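Local coordinates for uncharacterized protein MJ0236 (PDB 2PHP) that probably joins thiazole phosphate to hydroxymethylpyrimidine diphosphate to make thiamine phosphate, as the C-terminal ThiN part of bifunctional ThiDN, at residues Tyr20-Met25 with Glu169-Val174; Ile30-Ser35 with Gly155-Ile160; Ser116-Lys121 with Ser128-Gly133. All coordinates share one frame; numbering follows the deposited sequence.

Contact 1: Tyr20-Met25 with Glu169-Val174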
loop_
_atom_site.group_PDB
_atom_site.type_symbol
_atom_site.label_atom_id
_atom_site.label_comp_id
_atom_site.label_asym_id
_atom_site.label_seq_id
_atom_site.Cartn_x
_atom_site.Cartn_y
_atom_site.Cartn_z
ATOM N N TYR B 20 -2.433 -14.704 -2.786
ATOM C CA TYR B 20 -2.600 -14.976 -1.363
ATOM C C TYR B 20 -1.572 -16.034 -0.952
ATOM O O TYR B 20 -1.006 -15.972 0.145
ATOM C CB TYR B 20 -4.023 -15.468 -1.095
ATOM C CG TYR B 20 -4.265 -16.006 0.301
ATOM C CD1 TYR B 20 -4.558 -15.153 1.370
ATOM C CD2 TYR B 20 -4.203 -17.381 0.553
ATOM C CE1 TYR B 20 -4.787 -15.661 2.658
ATOM C CE2 TYR B 20 -4.428 -17.895 1.827
ATOM C CZ TYR B 20 -4.718 -17.035 2.874
ATOM O OH TYR B 20 -4.933 -17.569 4.128
ATOM N N LEU B 21 -1.321 -16.997 -1.838
ATOM C CA LEU B 21 -0.348 -18.054 -1.562
ATOM C C LEU B 21 1.070 -17.499 -1.636
ATOM O O LEU B 21 1.940 -17.862 -0.837
ATOM C CB LEU B 21 -0.495 -19.207 -2.567
ATOM C CG LEU B 21 -1.756 -20.081 -2.468
ATOM C CD1 LEU B 21 -1.771 -21.122 -3.586
ATOM C CD2 LEU B 21 -1.790 -20.766 -1.104
ATOM N N LEU B 22 1.296 -16.610 -2.597
ATOM C CA LEU B 22 2.607 -16.008 -2.782
ATOM C C LEU B 22 3.011 -15.195 -1.553
ATOM O O LEU B 22 4.159 -15.263 -1.106
ATOM C CB LEU B 22 2.595 -15.101 -4.015
ATOM C CG LEU B 22 3.741 -15.221 -5.023
ATOM C CD1 LEU B 22 5.071 -15.273 -4.289
ATOM C CD2 LEU B 22 3.553 -16.465 -5.869
ATOM N N LYS B 23 2.067 -14.434 -1.003
ATOM C CA LYS B 23 2.353 -13.603 0.160
ATOM C C LYS B 23 2.799 -14.420 1.368
ATOM O O LYS B 23 3.400 -13.877 2.293
ATOM C CB LYS B 23 1.130 -12.759 0.531
ATOM C CG LYS B 23 0.781 -11.700 -0.504
ATOM C CD LYS B 23 -0.444 -10.864 -0.132
ATOM C CE LYS B 23 -0.192 -9.986 1.085
ATOM N NZ LYS B 23 0.059 -10.788 2.314
ATOM N N LYS B 24 2.504 -15.718 1.356
ATOM C CA LYS B 24 2.882 -16.610 2.452
ATOM C C LYS B 24 4.226 -17.273 2.216
ATOM O O LYS B 24 4.763 -17.936 3.103
ATOM C CB LYS B 24 1.843 -17.722 2.642
ATOM C CG LYS B 24 0.512 -17.254 3.229
ATOM C CD LYS B 24 -0.348 -18.447 3.640
ATOM C CE LYS B 24 -1.600 -17.993 4.375
ATOM N NZ LYS B 24 -2.312 -19.098 5.068
HETATM N N MSE B 25 4.747 -17.119 1.009
HETATM C CA MSE B 25 6.021 -17.716 0.634
HETATM C C MSE B 25 7.205 -16.817 0.944
HETATM O O MSE B 25 7.059 -15.606 1.076
HETATM C CB MSE B 25 6.041 -18.003 -0.868
HETATM C CG MSE B 25 5.742 -19.426 -1.265
HETATM SE SE MSE B 25 5.509 -19.540 -3.173
HETATM C CE MSE B 25 3.589 -19.639 -3.142
ATOM N N GLU B 169 -1.787 -23.032 -10.339
ATOM C CA GLU B 169 -0.898 -24.109 -10.731
ATOM C C GLU B 169 0.513 -23.555 -10.915
ATOM O O GLU B 169 1.497 -24.212 -10.577
ATOM C CB GLU B 169 -1.371 -24.745 -12.036
ATOM C CG GLU B 169 -0.735 -26.098 -12.297
ATOM C CD GLU B 169 -1.211 -26.734 -13.586
ATOM O OE1 GLU B 169 -0.783 -26.275 -14.671
ATOM O OE2 GLU B 169 -2.017 -27.690 -13.512
ATOM N N VAL B 170 0.603 -22.341 -11.451
ATOM C CA VAL B 170 1.893 -21.708 -11.671
ATOM C C VAL B 170 2.599 -21.435 -10.340
ATOM O O VAL B 170 3.792 -21.714 -10.185
ATOM C CB VAL B 170 1.732 -20.391 -12.452
ATOM C CG1 VAL B 170 3.031 -19.591 -12.411
ATOM C CG2 VAL B 170 1.360 -20.695 -13.890
ATOM N N VAL B 171 1.852 -20.898 -9.381
ATOM C CA VAL B 171 2.406 -20.584 -8.071
ATOM C C VAL B 171 2.871 -21.831 -7.315
ATOM O O VAL B 171 3.849 -21.777 -6.559
ATOM C CB VAL B 171 1.392 -19.781 -7.226
ATOM C CG1 VAL B 171 1.778 -19.790 -5.767
ATOM C CG2 VAL B 171 1.364 -18.344 -7.725
ATOM N N LYS B 172 2.188 -22.954 -7.525
ATOM C CA LYS B 172 2.588 -24.197 -6.869
ATOM C C LYS B 172 3.949 -24.631 -7.421
ATOM O O LYS B 172 4.824 -25.027 -6.653
ATOM C CB LYS B 172 1.540 -25.292 -7.097
ATOM C CG LYS B 172 0.200 -25.026 -6.406
ATOM C CD LYS B 172 0.335 -24.999 -4.890
ATOM C CE LYS B 172 -1.011 -24.753 -4.221
ATOM N NZ LYS B 172 -2.038 -25.732 -4.694
ATOM N N LYS B 173 4.131 -24.546 -8.741
ATOM C CA LYS B 173 5.411 -24.910 -9.356
ATOM C C LYS B 173 6.517 -23.992 -8.832
ATOM O O LYS B 173 7.613 -24.455 -8.482
ATOM C CB LYS B 173 5.347 -24.795 -10.885
ATOM C CG LYS B 173 4.415 -25.793 -11.554
ATOM C CD LYS B 173 4.418 -25.630 -13.071
ATOM C CE LYS B 173 3.273 -26.396 -13.719
ATOM N NZ LYS B 173 3.295 -26.249 -15.200
ATOM N N VAL B 174 6.225 -22.690 -8.792
ATOM C CA VAL B 174 7.179 -21.694 -8.306
ATOM C C VAL B 174 7.625 -21.990 -6.873
ATOM O O VAL B 174 8.785 -21.782 -6.524
ATOM C CB VAL B 174 6.584 -20.262 -8.352
ATOM C CG1 VAL B 174 7.451 -19.308 -7.531
ATOM C CG2 VAL B 174 6.494 -19.777 -9.801
#

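Contact 2: Ile30-Ser35 with Gly155-Ile160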
loop_
_atom_site.group_PDB
_atom_site.type_symbol
_atom_site.label_atom_id
_atom_site.label_comp_id
_atom_site.label_asym_id
_atom_site.label_seq_id
_atom_site.Cartn_x
_atom_site.Cartn_y
_atom_site.Cartn_z
ATOM N N ILE B 30 13.073 -12.965 -7.133
ATOM C CA ILE B 30 12.579 -11.743 -7.772
ATOM C C ILE B 30 13.636 -11.082 -8.649
ATOM O O ILE B 30 14.703 -10.684 -8.167
ATOM C CB ILE B 30 12.115 -10.705 -6.718
ATOM C CG1 ILE B 30 11.032 -11.327 -5.833
ATOM C CG2 ILE B 30 11.573 -9.440 -7.418
ATOM C CD1 ILE B 30 10.747 -10.550 -4.578
ATOM N N PRO B 31 13.350 -10.947 -9.951
ATOM C CA PRO B 31 14.310 -10.318 -10.863
ATOM C C PRO B 31 14.378 -8.813 -10.611
ATOM O O PRO B 31 13.525 -8.257 -9.918
ATOM C CB PRO B 31 13.745 -10.644 -12.238
ATOM C CG PRO B 31 12.270 -10.607 -11.993
ATOM C CD PRO B 31 12.115 -11.328 -10.661
ATOM N N GLU B 32 15.391 -8.163 -11.175
ATOM C CA GLU B 32 15.560 -6.729 -11.003
ATOM C C GLU B 32 14.404 -5.943 -11.587
ATOM O O GLU B 32 14.086 -4.858 -11.106
ATOM C CB GLU B 32 16.877 -6.259 -11.628
ATOM C CG GLU B 32 18.074 -6.621 -10.790
ATOM C CD GLU B 32 17.888 -6.189 -9.346
ATOM O OE1 GLU B 32 17.749 -4.968 -9.108
ATOM O OE2 GLU B 32 17.868 -7.069 -8.450
ATOM N N VAL B 33 13.772 -6.484 -12.623
ATOM C CA VAL B 33 12.648 -5.789 -13.233
ATOM C C VAL B 33 11.332 -6.132 -12.538
ATOM O O VAL B 33 10.265 -5.655 -12.939
ATOM C CB VAL B 33 12.529 -6.106 -14.733
ATOM C CG1 VAL B 33 13.751 -5.584 -15.452
ATOM C CG2 VAL B 33 12.361 -7.609 -14.952
ATOM N N GLY B 34 11.419 -6.947 -11.489
ATOM C CA GLY B 34 10.232 -7.338 -10.752
ATOM C C GLY B 34 9.476 -8.454 -11.449
ATOM O O GLY B 34 9.660 -8.685 -12.640
ATOM N N SER B 35 8.615 -9.145 -10.710
ATOM C CA SER B 35 7.836 -10.235 -11.285
ATOM C C SER B 35 6.373 -9.856 -11.423
ATOM O O SER B 35 5.888 -8.942 -10.762
ATOM C CB SER B 35 7.895 -11.478 -10.394
ATOM O OG SER B 35 9.212 -11.937 -10.208
ATOM N N GLY B 155 21.373 -5.321 -22.521
ATOM C CA GLY B 155 20.359 -4.556 -21.814
ATOM C C GLY B 155 19.202 -5.355 -21.231
ATOM O O GLY B 155 18.249 -4.771 -20.721
ATOM N N LYS B 156 19.278 -6.682 -21.292
ATOM C CA LYS B 156 18.202 -7.538 -20.794
ATOM C C LYS B 156 18.687 -8.578 -19.796
ATOM O O LYS B 156 19.564 -9.387 -20.100
ATOM C CB LYS B 156 17.527 -8.252 -21.966
ATOM C CG LYS B 156 16.810 -7.337 -22.936
ATOM C CD LYS B 156 15.548 -6.767 -22.315
ATOM C CE LYS B 156 14.817 -5.861 -23.297
ATOM N NZ LYS B 156 13.545 -5.342 -22.721
ATOM N N GLU B 157 18.109 -8.564 -18.603
ATOM C CA GLU B 157 18.505 -9.520 -17.588
ATOM C C GLU B 157 17.884 -10.881 -17.911
ATOM O O GLU B 157 16.770 -10.952 -18.431
ATOM C CB GLU B 157 18.064 -9.013 -16.208
ATOM C CG GLU B 157 16.912 -9.764 -15.562
ATOM C CD GLU B 157 16.453 -9.103 -14.267
ATOM O OE1 GLU B 157 15.875 -7.996 -14.330
ATOM O OE2 GLU B 157 16.679 -9.682 -13.184
ATOM N N PRO B 158 18.615 -11.978 -17.640
ATOM C CA PRO B 158 18.090 -13.320 -17.918
ATOM C C PRO B 158 16.774 -13.561 -17.166
ATOM O O PRO B 158 16.491 -12.877 -16.179
ATOM C CB PRO B 158 19.225 -14.241 -17.455
ATOM C CG PRO B 158 19.938 -13.427 -16.416
ATOM C CD PRO B 158 19.958 -12.057 -17.046
HETATM N N MSE B 159 15.979 -14.528 -17.621
HETATM C CA MSE B 159 14.687 -14.786 -16.984
HETATM C C MSE B 159 14.196 -16.226 -17.046
HETATM O O MSE B 159 14.483 -16.948 -17.994
HETATM C CB MSE B 159 13.609 -13.914 -17.640
HETATM C CG MSE B 159 12.359 -13.713 -16.792
HETATM SE SE MSE B 159 12.775 -12.504 -15.322
HETATM C CE MSE B 159 13.379 -11.016 -16.411
ATOM N N ILE B 160 13.444 -16.630 -16.025
ATOM C CA ILE B 160 12.832 -17.954 -15.995
ATOM C C ILE B 160 11.332 -17.686 -15.998
ATOM O O ILE B 160 10.823 -16.943 -15.159
ATOM C CB ILE B 160 13.162 -18.755 -14.719
ATOM C CG1 ILE B 160 14.613 -19.239 -14.750
ATOM C CG2 ILE B 160 12.213 -19.956 -14.614
ATOM C CD1 ILE B 160 15.059 -19.885 -13.457
#

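Contact 3: Ser116-Lys121 with Ser128-Gly133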
loop_
_atom_site.group_PDB
_atom_site.type_symbol
_atom_site.label_atom_id
_atom_site.label_comp_id
_atom_site.label_asym_id
_atom_site.label_seq_id
_atom_site.Cartn_x
_atom_site.Cartn_y
_atom_site.Cartn_z
ATOM N N SER B 116 12.633 -25.582 -21.590
ATOM C CA SER B 116 12.998 -25.225 -22.947
ATOM C C SER B 116 13.465 -23.774 -22.900
ATOM O O SER B 116 13.314 -23.103 -21.879
ATOM C CB SER B 116 11.803 -25.384 -23.888
ATOM O OG SER B 116 12.190 -25.145 -25.228
ATOM N N SER B 117 14.024 -23.280 -23.997
ATOM C CA SER B 117 14.523 -21.913 -24.009
ATOM C C SER B 117 14.671 -21.313 -25.406
ATOM O O SER B 117 14.306 -21.930 -26.406
ATOM C CB SER B 117 15.871 -21.879 -23.295
ATOM O OG SER B 117 16.772 -22.781 -23.912
ATOM N N PHE B 118 15.199 -20.094 -25.449
ATOM C CA PHE B 118 15.447 -19.372 -26.694
ATOM C C PHE B 118 16.622 -18.424 -26.467
ATOM O O PHE B 118 16.949 -18.094 -25.321
ATOM C CB PHE B 118 14.196 -18.596 -27.144
ATOM C CG PHE B 118 13.834 -17.446 -26.249
ATOM C CD1 PHE B 118 14.443 -16.202 -26.403
ATOM C CD2 PHE B 118 12.888 -17.607 -25.246
ATOM C CE1 PHE B 118 14.110 -15.133 -25.565
ATOM C CE2 PHE B 118 12.550 -16.549 -24.406
ATOM C CZ PHE B 118 13.163 -15.310 -24.566
ATOM N N ASP B 119 17.243 -17.987 -27.558
ATOM C CA ASP B 119 18.408 -17.108 -27.502
ATOM C C ASP B 119 18.113 -15.737 -28.089
ATOM O O ASP B 119 17.871 -15.617 -29.289
ATOM C CB ASP B 119 19.564 -17.742 -28.285
ATOM C CG ASP B 119 20.881 -16.997 -28.102
ATOM O OD1 ASP B 119 20.860 -15.761 -27.930
ATOM O OD2 ASP B 119 21.942 -17.653 -28.140
ATOM N N ARG B 120 18.159 -14.705 -27.252
ATOM C CA ARG B 120 17.884 -13.346 -27.711
ATOM C C ARG B 120 18.764 -12.941 -28.894
ATOM O O ARG B 120 18.352 -12.135 -29.725
ATOM C CB ARG B 120 18.045 -12.341 -26.556
ATOM C CG ARG B 120 16.862 -12.334 -25.568
ATOM C CD ARG B 120 17.161 -11.494 -24.324
ATOM N NE ARG B 120 16.072 -11.506 -23.348
ATOM C CZ ARG B 120 14.956 -10.783 -23.448
ATOM N NH1 ARG B 120 14.771 -9.974 -24.480
ATOM N NH2 ARG B 120 14.017 -10.879 -22.516
ATOM N N LYS B 121 19.964 -13.513 -28.985
ATOM C CA LYS B 121 20.861 -13.186 -30.092
ATOM C C LYS B 121 20.359 -13.740 -31.431
ATOM O O LYS B 121 20.711 -13.220 -32.487
ATOM C CB LYS B 121 22.262 -13.730 -29.838
ATOM C CG LYS B 121 22.939 -13.210 -28.599
ATOM C CD LYS B 121 24.363 -13.735 -28.507
ATOM C CE LYS B 121 24.444 -15.260 -28.346
ATOM N NZ LYS B 121 23.898 -16.059 -29.486
ATOM N N SER B 128 8.279 -9.689 -32.219
ATOM C CA SER B 128 8.230 -9.368 -30.800
ATOM C C SER B 128 9.071 -10.434 -30.107
ATOM O O SER B 128 8.813 -11.630 -30.268
ATOM C CB SER B 128 6.790 -9.435 -30.297
ATOM O OG SER B 128 6.746 -9.708 -28.905
ATOM N N THR B 129 10.080 -10.013 -29.352
ATOM C CA THR B 129 10.938 -10.964 -28.662
ATOM C C THR B 129 10.142 -12.027 -27.907
ATOM O O THR B 129 10.446 -13.214 -27.998
ATOM C CB THR B 129 11.853 -10.269 -27.637
ATOM O OG1 THR B 129 12.515 -9.157 -28.250
ATOM C CG2 THR B 129 12.898 -11.252 -27.112
HETATM N N MSE B 130 9.125 -11.600 -27.158
HETATM C CA MSE B 130 8.330 -12.544 -26.370
HETATM C C MSE B 130 7.478 -13.514 -27.175
HETATM O O MSE B 130 7.288 -14.658 -26.765
HETATM C CB MSE B 130 7.450 -11.795 -25.368
HETATM C CG MSE B 130 8.228 -11.142 -24.223
HETATM SE SE MSE B 130 9.277 -12.416 -23.142
HETATM C CE MSE B 130 10.970 -12.213 -24.073
ATOM N N GLU B 131 6.962 -13.076 -28.319
ATOM C CA GLU B 131 6.140 -13.965 -29.138
ATOM C C GLU B 131 7.052 -14.964 -29.851
ATOM O O GLU B 131 6.818 -16.175 -29.834
ATOM C CB GLU B 131 5.340 -13.154 -30.162
ATOM C CG GLU B 131 4.690 -11.922 -29.571
ATOM C CD GLU B 131 3.823 -11.166 -30.562
ATOM O OE1 GLU B 131 4.200 -11.077 -31.752
ATOM O OE2 GLU B 131 2.769 -10.645 -30.137
ATOM N N TRP B 132 8.105 -14.438 -30.462
ATOM C CA TRP B 132 9.062 -15.254 -31.187
ATOM C C TRP B 132 9.793 -16.248 -30.283
ATOM O O TRP B 132 9.920 -17.430 -30.620
ATOM C CB TRP B 132 10.076 -14.346 -31.884
ATOM C CG TRP B 132 11.271 -15.075 -32.369
ATOM C CD1 TRP B 132 11.387 -15.789 -33.527
ATOM C CD2 TRP B 132 12.505 -15.245 -31.663
ATOM N NE1 TRP B 132 12.620 -16.397 -33.582
ATOM C CE2 TRP B 132 13.326 -16.078 -32.453
ATOM C CE3 TRP B 132 12.995 -14.771 -30.439
ATOM C CZ2 TRP B 132 14.615 -16.455 -32.053
ATOM C CZ3 TRP B 132 14.277 -15.145 -30.042
ATOM C CH2 TRP B 132 15.073 -15.978 -30.849
ATOM N N GLY B 133 10.284 -15.761 -29.147
ATOM C CA GLY B 133 11.009 -16.617 -28.221
ATOM C C GLY B 133 10.169 -17.751 -27.665
ATOM O O GLY B 133 10.646 -18.878 -27.518
#

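Contact 1: Tyr20-Met25 with Glu169-Val174
Val-171 is the side chain to follow here, because the two leucines of 20-25 close round its methyls. Its CB, the branch point, stands 4.2 Å from Leu-22 CD2. From there CG1 runs anti to the backbone N (chi1 164°) and pushes out between the neighbours: Leu-21 CB lies 4.0 Å from Val-171 CG1, and Leu-22 CD2 comes to it from another side. The chain of Met-25, a selenomethionine, bends at chi3 and crosses Val-171 obliquely to end beside CG1, although the exact placement of its methyl is not well defined. CG2, anti to the carbonyl carbon, has a single partner in 20-25, and a tight one, with Val-171 CG2 and Leu-22 CD2 only 3.4 Å apart. Leu-22 reaches this position with chi1 at -133°, well away from a staggered value, which suggests some torsional strain.

This is helix-to-helix packing near the two ends of the chain, helix 8-22 lying against helix 167-185. The backbones come nearest at Leu-22 and Val-171, whose CA atoms are 7.0 Å apart. At Leu-22 the chain enters a type I turn, closed by Met-25 N giving a 2.9 Å hydrogen bond to Leu-22 O, and the turn points the Met-25 side chain toward helix 167-185. On the sheet side, Leu-22 and Val-174 both touch Met-97 of strand 95-100, so the two helices share a floor in the mixed sheet.

Toward the outside the packing thins to one aliphatic touch. Lys-172 starts away from 20-25, but its chain folds at chi2 and chi4 and crosses Leu-21 obliquely, with Leu-21 CD1 3.8 Å from Lys-172 CE. Beyond that pair Tyr-5 of the second subunit packs on Leu-21 and makes a weak hydrogen bond with Lys-172 NZ.

Contact 2: Ile30-Ser35 with Gly155-Ile160
The carboxylate of Glu-157 takes two successive backbone N-H groups, one with each oxygen. The stronger bond runs from Glu-32 N to Glu-157 OE2, 2.8 Å long with an N-H...O angle of 157°, and it uses the syn lone pair. The second, Val-33 N to Glu-157 OE1 at 3.1 Å, is weak and more bent. Gripped at both oxygens, the group is fixed in its rotation, and the chain behind it is extended beyond CG even though chi1 (109°) is not staggered. A glutamine here puts an NH2 where one oxygen was, and would probably leave one of the two backbone N-H groups facing another donor.

Those N-H groups belong to a type I turn from Pro-31 to Gly-34, in the loop between helix 8-22 and strand 37-40, while Glu-157 lies just ahead of strand 159-164. Gly-34 N closes the turn with a 2.9 Å bond to Pro-31 O; its positive phi (80°) is one that glycine takes easily.

Val-33 also meets the carboxylate tip to tip, CG1 in van der Waals contact 3.4 Å from Glu-157 OE1. The apolar packing lies deeper. There the selenomethionine Met-159 curls at chi2 and chi3, bringing its SE to 3.7 Å from Pro-31 CB as the two side chains cross nearly at right angles. Its methyl goes on to Val-33, with Met-159 CE 3.8 Å from Val-33 CG2. Across the subunit interface, Val-33 packs against Val-33 of the third subunit.

Contact 3: Ser116-Lys121 with Ser128-Gly133
Within the beta-alpha-beta unit of strand 115-117, helix 129-141 and strand 147-150, the chain leaving the first strand packs on the N-terminal turns of the helix. Phe-118 carries the contact. With CG in the crowded position between backbone N and carbonyl carbon (chi1 68°), its ring lies against Gly-133, whose CA stands over one face in a CH-pi contact, 3.8 Å from the ring centroid. Gly-133, having no side chain, lets the ring come this close; a CB would point toward it, close to Phe-118 CD2. Trp-132 meets the ring obliquely, planes at 76°, with Trp-132 CZ3 3.8 Å from Phe-118 CD1, while its far edge lies in plane with Asp-119 O, 3.2 Å from Trp-132 CH2. Selenomethionine Met-130 puts its CE 3.8 Å from Phe-118 CZ.

That same methyl reaches Arg-120 NH2, and Thr-129 CG2 sits 3.5 Å from Arg-120 NH1. Arg-120 NE forms a salt bridge with Asp-150, and Thr-129 OG1 a hydrogen bond with Glu-123. With no hydrogen bond between the two segments, van der Waals and CH-pi contact probably do most of the work, and Asp-150 probably offsets the positive charge of Arg-120, which also lies close to that of Arg-161.

In the fold
From the N terminus, helix 8-22 supplies the first half of contact 1 and the loop beyond it the first half of contact 2. The chain then builds most of the mixed sheet before contact 3 closes a short loop, joining end strand 115-117 to its crossover helix 129-141. Contact 2 closes next, tying the loop after the first helix to the last strand, 159-164, and contact 1 last, bringing the first and last helices together. The three loops therefore sit one within another, with none crossing. Contacts 2 and 3 touch, Lys-156 CG lying 3.7 Å from Arg-120 NH1. Contacts 1 and 3 flank the middle of the chain, their centres about 25 Å apart.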